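PDB 6IDY: lipase aflb from Neosartorya fumigata, which probably hydrolyses ester bonds of lipids such as triacylglycerols, as expected of a lipase, and carries a bound calcium ion. Local coordinates for residues D255-P261 against V308-Y314. Numbering follows the deposited sequence.
Sequences DFIAISP and VPTTTIY. With CA (calcium ion), chain D.
Strands 255-259 and 310-314 run side by side in parallel, their axes 4.7 Å apart and 9° from aligned, and five backbone hydrogen bonds join the two segments, from Phe256 N to Pro309 O (2.9 Å) through to Ser260 N to Ile313 O (2.8 Å). Phe256 and Ala258 each give their N-H to one residue and their C=O to another two places on, the zigzag of a parallel pair; Pro309, which has no N-H, can still accept at its carbonyl.

On one face Ile257, Ile259 and Ile313 make a branched aliphatic patch, well suited to a strand packed under a helix. Ile313 CD1 reaches both neighbours, lying 3.7 Å from Ile259 CD1 and 4.0 Å from Ile257 CG2, while helix 368-379 covers Ile257 and Ile313. On the other face Phe256 has CG anti to its own N (chi1 171°), which lays the ring alongside Thr310 and beneath helix 235-245; Thr310 OG1 lies 3.6 Å from Phe256 CD2. Val308 CG2 packs on Phe256 CB. The Thr310 hydroxyl donates to Val308 O, the donor lying above the carbonyl plane, so the buried hydroxyl is paired with a carbonyl two residues back, in the loop that leads into the strand. Small Ala258 sits between Phe256 and Pro261, whose CG rests 4.1 Å from Thr312 CB.

Near the start of the pair a water donates to Asp255 OD1 and Pro309 O and accepts from Thr311 OG1, itself also hydrogen-bonded to Gly384 N. Both Asp255 oxygens bind calcium, at 2.5 Å each, and two waters with the carbonyls of Ala377, His380 and Gly382 complete the site. Such adjacent parallel strands, sandwiched between helices in the central sheet, are characteristic of the alpha/beta-hydrolase fold of lipases, here with calcium held by Asp255 near the N-terminal end of strand 253-259.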
ATOM      1  N   ASP A 255     -13.128  -6.845  -8.405  1.00 20.61           N
ATOM      2  CA  ASP A 255     -13.028  -5.645  -7.580  1.00 20.05           C
ATOM      3  C   ASP A 255     -11.595  -5.249  -7.363  1.00 23.06           C
ATOM      4  O   ASP A 255     -10.747  -6.094  -7.071  1.00 22.68           O
ATOM      5  CB  ASP A 255     -13.696  -5.858  -6.205  1.00 22.06           C
ATOM      6  CG  ASP A 255     -15.215  -5.828  -6.225  1.00 27.33           C
ATOM      7  OD1 ASP A 255     -15.785  -4.729  -6.376  1.00 26.11           O
ATOM      8  OD2 ASP A 255     -15.831  -6.904  -6.075  1.00 29.49           O
ATOM      9  N   PHE A 256     -11.332  -3.951  -7.482  1.00 18.67           N
ATOM     10  CA  PHE A 256     -10.035  -3.357  -7.207  1.00 17.18           C
ATOM     11  C   PHE A 256     -10.301  -2.326  -6.111  1.00 20.81           C
ATOM     12  O   PHE A 256     -10.929  -1.305  -6.368  1.00 20.10           O
ATOM     13  CB  PHE A 256      -9.413  -2.755  -8.498  1.00 17.84           C
ATOM     14  CG  PHE A 256      -8.156  -1.898  -8.406  1.00 18.25           C
ATOM     15  CD1 PHE A 256      -7.346  -1.927  -7.271  1.00 20.45           C
ATOM     16  CD2 PHE A 256      -7.777  -1.075  -9.462  1.00 19.26           C
ATOM     17  CE1 PHE A 256      -6.200  -1.129  -7.187  1.00 20.25           C
ATOM     18  CE2 PHE A 256      -6.629  -0.281  -9.379  1.00 21.23           C
ATOM     19  CZ  PHE A 256      -5.852  -0.308  -8.240  1.00 19.03           C
ATOM     20  N   ILE A 257      -9.916  -2.648  -4.864  1.00 18.41           N
ATOM     21  CA  ILE A 257     -10.087  -1.759  -3.708  1.00 17.59           C
ATOM     22  C   ILE A 257      -8.746  -1.068  -3.488  1.00 20.96           C
ATOM     23  O   ILE A 257      -7.751  -1.718  -3.190  1.00 20.72           O
ATOM     24  CB  ILE A 257     -10.629  -2.509  -2.452  1.00 20.84           C
ATOM     25  CG1 ILE A 257     -11.983  -3.197  -2.766  1.00 21.34           C
ATOM     26  CG2 ILE A 257     -10.755  -1.548  -1.241  1.00 20.99           C
ATOM     27  CD1 ILE A 257     -12.221  -4.533  -2.024  1.00 23.70           C
ATOM     28  N   ALA A 258      -8.707   0.241  -3.708  1.00 18.35           N
ATOM     29  CA  ALA A 258      -7.470   1.002  -3.623  1.00 17.84           C
ATOM     30  C   ALA A 258      -7.433   1.951  -2.433  1.00 21.04           C
ATOM     31  O   ALA A 258      -8.157   2.948  -2.394  1.00 20.20           O
ATOM     32  CB  ALA A 258      -7.231   1.740  -4.930  1.00 18.25           C
ATOM     33  N   ILE A 259      -6.587   1.612  -1.445  1.00 17.82           N
ATOM     34  CA  ILE A 259      -6.389   2.394  -0.218  1.00 16.96           C
ATOM     35  C   ILE A 259      -5.273   3.404  -0.469  1.00 20.39           C
ATOM     36  O   ILE A 259      -4.172   3.013  -0.872  1.00 19.90           O
ATOM     37  CB  ILE A 259      -6.080   1.471   1.000  1.00 19.65           C
ATOM     38  CG1 ILE A 259      -7.062   0.250   1.089  1.00 20.83           C
ATOM     39  CG2 ILE A 259      -6.009   2.260   2.307  1.00 18.19           C
ATOM     40  CD1 ILE A 259      -8.621   0.562   1.259  1.00 23.20           C
ATOM     41  N   SER A 260      -5.575   4.707  -0.256  1.00 17.02           N
ATOM     42  CA  SER A 260      -4.665   5.853  -0.449  1.00 16.13           C
ATOM     43  C   SER A 260      -3.917   5.746  -1.789  1.00 20.64           C
ATOM     44  O   SER A 260      -2.682   5.814  -1.793  1.00 20.11           O
ATOM     45  CB  SER A 260      -3.671   5.950   0.713  1.00 16.58           C
ATOM     46  OG  SER A 260      -4.344   6.125   1.946  1.00 20.56           O
ATOM     47  N   PRO A 261      -4.615   5.521  -2.934  1.00 18.05           N
ATOM     48  CA  PRO A 261      -3.881   5.367  -4.196  1.00 17.67           C
ATOM     49  C   PRO A 261      -3.418   6.683  -4.786  1.00 21.77           C
ATOM     50  O   PRO A 261      -4.138   7.673  -4.740  1.00 21.34           O
ATOM     51  CB  PRO A 261      -4.893   4.668  -5.094  1.00 18.90           C
ATOM     52  CG  PRO A 261      -6.217   5.192  -4.617  1.00 22.90           C
ATOM     53  CD  PRO A 261      -6.081   5.429  -3.151  1.00 18.69           C
ATOM     54  N   VAL A 308     -11.665  -2.176 -14.190  1.00 19.02           N
ATOM     55  CA  VAL A 308     -12.546  -3.142 -13.509  1.00 17.94           C
ATOM     56  C   VAL A 308     -13.281  -2.337 -12.405  1.00 21.64           C
ATOM     57  O   VAL A 308     -12.819  -1.228 -12.109  1.00 19.77           O
ATOM     58  CB  VAL A 308     -11.713  -4.330 -12.899  1.00 20.88           C
ATOM     59  CG1 VAL A 308     -10.911  -5.076 -13.960  1.00 20.10           C
ATOM     60  CG2 VAL A 308     -10.795  -3.868 -11.761  1.00 19.67           C
ATOM     61  N   PRO A 309     -14.370  -2.843 -11.761  1.00 19.80           N
ATOM     62  CA  PRO A 309     -15.001  -2.064 -10.674  1.00 19.43           C
ATOM     63  C   PRO A 309     -13.969  -1.631  -9.628  1.00 23.42           C
ATOM     64  O   PRO A 309     -13.333  -2.483  -9.002  1.00 22.70           O
ATOM     65  CB  PRO A 309     -16.037  -3.035 -10.100  1.00 21.47           C
ATOM     66  CG  PRO A 309     -16.398  -3.913 -11.273  1.00 26.38           C
ATOM     67  CD  PRO A 309     -15.078  -4.128 -11.972  1.00 21.24           C
ATOM     68  N   THR A 310     -13.738  -0.305  -9.509  1.00 19.91           N
ATOM     69  CA  THR A 310     -12.725   0.221  -8.585  1.00 19.16           C
ATOM     70  C   THR A 310     -13.339   1.073  -7.473  1.00 22.44           C
ATOM     71  O   THR A 310     -14.155   1.959  -7.735  1.00 21.18           O
ATOM     72  CB  THR A 310     -11.602   0.948  -9.351  1.00 22.18           C
ATOM     73  OG1 THR A 310     -11.094   0.076 -10.368  1.00 23.39           O
ATOM     74  CG2 THR A 310     -10.448   1.385  -8.443  1.00 18.31           C
ATOM     75  N   THR A 311     -12.912   0.797  -6.231  1.00 19.46           N
ATOM     76  CA  THR A 311     -13.319   1.498  -5.017  1.00 19.23           C
ATOM     77  C   THR A 311     -12.064   2.199  -4.459  1.00 21.60           C
ATOM     78  O   THR A 311     -11.187   1.532  -3.907  1.00 20.47           O
ATOM     79  CB  THR A 311     -13.914   0.484  -4.014  1.00 22.83           C
ATOM     80  OG1 THR A 311     -14.931  -0.278  -4.664  1.00 21.59           O
ATOM     81  CG2 THR A 311     -14.469   1.149  -2.755  1.00 19.77           C
ATOM     82  N   THR A 312     -11.958   3.528  -4.643  1.00 18.38           N
ATOM     83  CA  THR A 312     -10.802   4.293  -4.143  1.00 17.58           C
ATOM     84  C   THR A 312     -11.176   4.899  -2.804  1.00 21.70           C
ATOM     85  O   THR A 312     -12.308   5.348  -2.645  1.00 20.52           O
ATOM     86  CB  THR A 312     -10.280   5.336  -5.166  1.00 23.11           C
ATOM     87  OG1 THR A 312     -11.143   6.477  -5.196  1.00 19.78           O
ATOM     88  CG2 THR A 312     -10.086   4.758  -6.576  1.00 18.26           C
ATOM     89  N   ILE A 313     -10.261   4.841  -1.816  1.00 18.59           N
ATOM     90  CA  ILE A 313     -10.516   5.345  -0.463  1.00 18.29           C
ATOM     91  C   ILE A 313      -9.306   6.150  -0.033  1.00 21.89           C
ATOM     92  O   ILE A 313      -8.185   5.637  -0.032  1.00 21.41           O
ATOM     93  CB  ILE A 313     -10.916   4.228   0.555  1.00 21.29           C
ATOM     94  CG1 ILE A 313     -11.948   3.225  -0.057  1.00 21.58           C
ATOM     95  CG2 ILE A 313     -11.461   4.864   1.841  1.00 20.71           C
ATOM     96  CD1 ILE A 313     -11.977   1.854   0.532  1.00 25.20           C
ATOM     97  N   TYR A 314      -9.524   7.425   0.302  1.00 18.29           N
ATOM     98  CA  TYR A 314      -8.423   8.343   0.604  1.00 17.62           C
ATOM     99  C   TYR A 314      -8.795   9.430   1.587  1.00 21.82           C
ATOM    100  O   TYR A 314      -9.977   9.725   1.768  1.00 20.51           O
ATOM    101  CB  TYR A 314      -7.885   8.955  -0.714  1.00 17.24           C
ATOM    102  CG  TYR A 314      -8.947   9.659  -1.533  1.00 17.81           C
ATOM    103  CD1 TYR A 314      -9.855   8.936  -2.311  1.00 19.24           C
ATOM    104  CD2 TYR A 314      -9.015  11.047  -1.574  1.00 18.45           C
ATOM    105  CE1 TYR A 314     -10.815   9.581  -3.090  1.00 17.93           C
ATOM    106  CE2 TYR A 314      -9.967  11.703  -2.352  1.00 19.42           C
ATOM    107  CZ  TYR A 314     -10.869  10.966  -3.104  1.00 21.76           C
ATOM    108  OH  TYR A 314     -11.822  11.618  -3.841  1.00 20.04           O
TER
HETATM  109 CA    CA D 501     -17.998  -5.775  -6.331  1.00 25.93          CA
HETATM  110  O   HOH W   1     -14.340  -2.455  -6.280  1.00 19.77           O
HETATM  111  O   HOH W   2     -18.430  -8.085  -6.238  1.00 27.62           O
HETATM  112  O   HOH W   3     -17.671  -6.261  -8.660  1.00 26.23           O